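Local coordinates for glutathione peroxidase-like protein (Trypanosoma brucei, PDB 3DWV) that probably reduces hydroperoxides as a tryparedoxin-dependent peroxidase of the glutathione peroxidase family, here in its oxidized form, at residues L50-A55 and F150-I155. The protein carries 1 engineered substitution. Numbering follows the deposited sequence.
Sequences LIYNVA and FTSFLI
I51 and F153 form the hydrogen-bonded pair of an antiparallel strand contact buried at the centre of the chain, where strand 49-54 runs beside strand 152-155. I51 N bonds F153 O (2.8 Å), and F153 N bonds I51 O in return. F150 and T151 together face N53 in the bond pattern of a G1-type beta bulge: F150, with positive phi, bonds N53 O through its N (2.8 Å), and N53 N reaches T151 O (3.2 Å). N53 OD1 lies 3.3 Å from T151 CB without bonding T151 O, and ND2 is hydrogen-bonded to W148 O, which also accepts from T151 OG1. On the face shared by L50, Y52 and S152, S152 CB sits over the centre of the Y52 ring, 3.6 Å from its centroid, a CH-pi contact, while F150 O lies at the ring edge, 3.5 Å from Y52 CD2. V54 CG1, anti to its carbonyl carbon (chi1 -56°), covers one face of the F150 ring near CZ. Helix 171-181 packs over Y52 and L154. Parallel 81-86 on one side, antiparallel 152-155 on the other and 161-165 beyond, antiparallel to 152-155, make this the central mixed sheet of the thioredoxin fold.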
loop_
_atom_site.group_PDB
_atom_site.type_symbol
_atom_site.label_atom_id
_atom_site.label_comp_id
_atom_site.label_asym_id
_atom_site.label_seq_id
_atom_site.Cartn_x
_atom_site.Cartn_y
_atom_site.Cartn_z
ATOM N N LEU A 50 7.201 -2.773 0.082
ATOM C CA LEU A 50 6.252 -1.973 0.827
ATOM C C LEU A 50 5.014 -1.734 -0.043
ATOM O O LEU A 50 5.251 -1.315 -1.184
ATOM C CB LEU A 50 6.812 -0.585 1.127
ATOM C CG LEU A 50 7.360 -0.246 2.490
ATOM C CD1 LEU A 50 7.755 1.232 2.491
ATOM C CD2 LEU A 50 6.398 -0.580 3.617
ATOM N N ILE A 51 3.829 -1.993 0.519
ATOM C CA ILE A 51 2.604 -1.791 -0.269
ATOM C C ILE A 51 1.766 -0.698 0.371
ATOM O O ILE A 51 1.283 -0.832 1.499
ATOM C CB ILE A 51 1.783 -3.071 -0.426
ATOM C CG1 ILE A 51 2.633 -4.203 -1.046
ATOM C CG2 ILE A 51 0.515 -2.784 -1.230
ATOM C CD1 ILE A 51 1.837 -5.523 -1.142
ATOM N N TYR A 52 1.658 0.387 -0.414
ATOM C CA TYR A 52 0.837 1.507 -0.020
ATOM C C TYR A 52 -0.526 1.614 -0.702
ATOM O O TYR A 52 -0.585 1.264 -1.894
ATOM C CB TYR A 52 1.577 2.779 -0.408
ATOM C CG TYR A 52 2.788 3.188 0.382
ATOM C CD1 TYR A 52 4.050 2.693 0.120
ATOM C CD2 TYR A 52 2.649 4.125 1.414
ATOM C CE1 TYR A 52 5.156 3.106 0.874
ATOM C CE2 TYR A 52 3.744 4.542 2.146
ATOM C CZ TYR A 52 4.991 4.032 1.886
ATOM O OH TYR A 52 6.083 4.452 2.620
ATOM N N ASN A 53 -1.547 2.073 0.005
ATOM C CA ASN A 53 -2.766 2.558 -0.667
ATOM C C ASN A 53 -2.636 4.061 -0.924
ATOM O O ASN A 53 -2.093 4.762 -0.074
ATOM C CB ASN A 53 -4.039 2.251 0.136
ATOM C CG ASN A 53 -4.036 2.898 1.523
ATOM O OD1 ASN A 53 -3.300 2.415 2.388
ATOM N ND2 ASN A 53 -4.818 3.941 1.788
ATOM N N VAL A 54 -3.112 4.532 -2.083
ATOM C CA VAL A 54 -2.900 5.962 -2.415
ATOM C C VAL A 54 -4.235 6.488 -2.905
ATOM O O VAL A 54 -5.265 5.777 -2.965
ATOM C CB VAL A 54 -1.754 6.131 -3.429
ATOM C CG1 VAL A 54 -0.445 5.478 -2.918
ATOM C CG2 VAL A 54 -2.108 5.493 -4.768
ATOM N N ALA A 55 -4.236 7.734 -3.283
ATOM C CA ALA A 55 -5.444 8.386 -3.793
ATOM C C ALA A 55 -4.990 9.592 -4.632
ATOM O O ALA A 55 -3.776 9.841 -4.683
ATOM C CB ALA A 55 -6.389 8.774 -2.664
ATOM N N PHE A 150 -1.946 6.491 2.075
ATOM C CA PHE A 150 -0.526 6.241 2.302
ATOM C C PHE A 150 -0.251 5.442 3.572
ATOM O O PHE A 150 0.854 5.433 4.136
ATOM C CB PHE A 150 0.355 7.524 2.336
ATOM C CG PHE A 150 0.683 7.899 0.883
ATOM C CD1 PHE A 150 -0.216 8.620 0.114
ATOM C CD2 PHE A 150 1.889 7.529 0.304
ATOM C CE1 PHE A 150 0.123 8.940 -1.198
ATOM C CE2 PHE A 150 2.216 7.811 -1.008
ATOM C CZ PHE A 150 1.313 8.545 -1.779
ATOM N N THR A 151 -1.235 4.662 4.026
ATOM C CA THR A 151 -0.912 3.552 4.936
ATOM C C THR A 151 -0.099 2.531 4.154
ATOM O O THR A 151 -0.270 2.409 2.927
ATOM C CB THR A 151 -2.175 2.904 5.504
ATOM O OG1 THR A 151 -2.757 3.859 6.394
ATOM C CG2 THR A 151 -1.931 1.632 6.324
ATOM N N SER A 152 0.840 1.829 4.833
ATOM C CA SER A 152 1.600 0.790 4.126
ATOM C C SER A 152 1.721 -0.480 4.961
ATOM O O SER A 152 1.565 -0.465 6.194
ATOM C CB SER A 152 3.006 1.256 3.734
ATOM O OG SER A 152 3.787 1.698 4.824
ATOM N N PHE A 153 2.021 -1.543 4.189
ATOM C CA PHE A 153 2.371 -2.811 4.763
ATOM C C PHE A 153 3.770 -3.200 4.288
ATOM O O PHE A 153 4.047 -3.192 3.093
ATOM C CB PHE A 153 1.406 -3.933 4.379
ATOM C CG PHE A 153 -0.014 -3.650 4.894
ATOM C CD1 PHE A 153 -0.893 -2.844 4.158
ATOM C CD2 PHE A 153 -0.385 -4.220 6.118
ATOM C CE1 PHE A 153 -2.157 -2.644 4.691
ATOM C CE2 PHE A 153 -1.647 -3.979 6.638
ATOM C CZ PHE A 153 -2.506 -3.161 5.923
ATOM N N LEU A 154 4.632 -3.532 5.248
ATOM C CA LEU A 154 5.933 -4.116 4.930
ATOM C C LEU A 154 5.815 -5.642 4.796
ATOM O O LEU A 154 5.274 -6.307 5.689
ATOM C CB LEU A 154 6.939 -3.777 6.003
ATOM C CG LEU A 154 8.384 -4.168 5.757
ATOM C CD1 LEU A 154 9.038 -3.519 4.547
ATOM C CD2 LEU A 154 9.194 -3.774 7.004
ATOM N N ILE A 155 6.286 -6.135 3.666
ATOM C CA ILE A 155 6.177 -7.535 3.281
ATOM C C ILE A 155 7.573 -8.181 3.316
ATOM O O ILE A 155 8.540 -7.569 2.785
ATOM C CB ILE A 155 5.623 -7.607 1.854
ATOM C CG1 ILE A 155 4.370 -6.728 1.640
ATOM C CG2 ILE A 155 5.416 -9.067 1.475
ATOM C CD1 ILE A 155 3.220 -6.997 2.591
#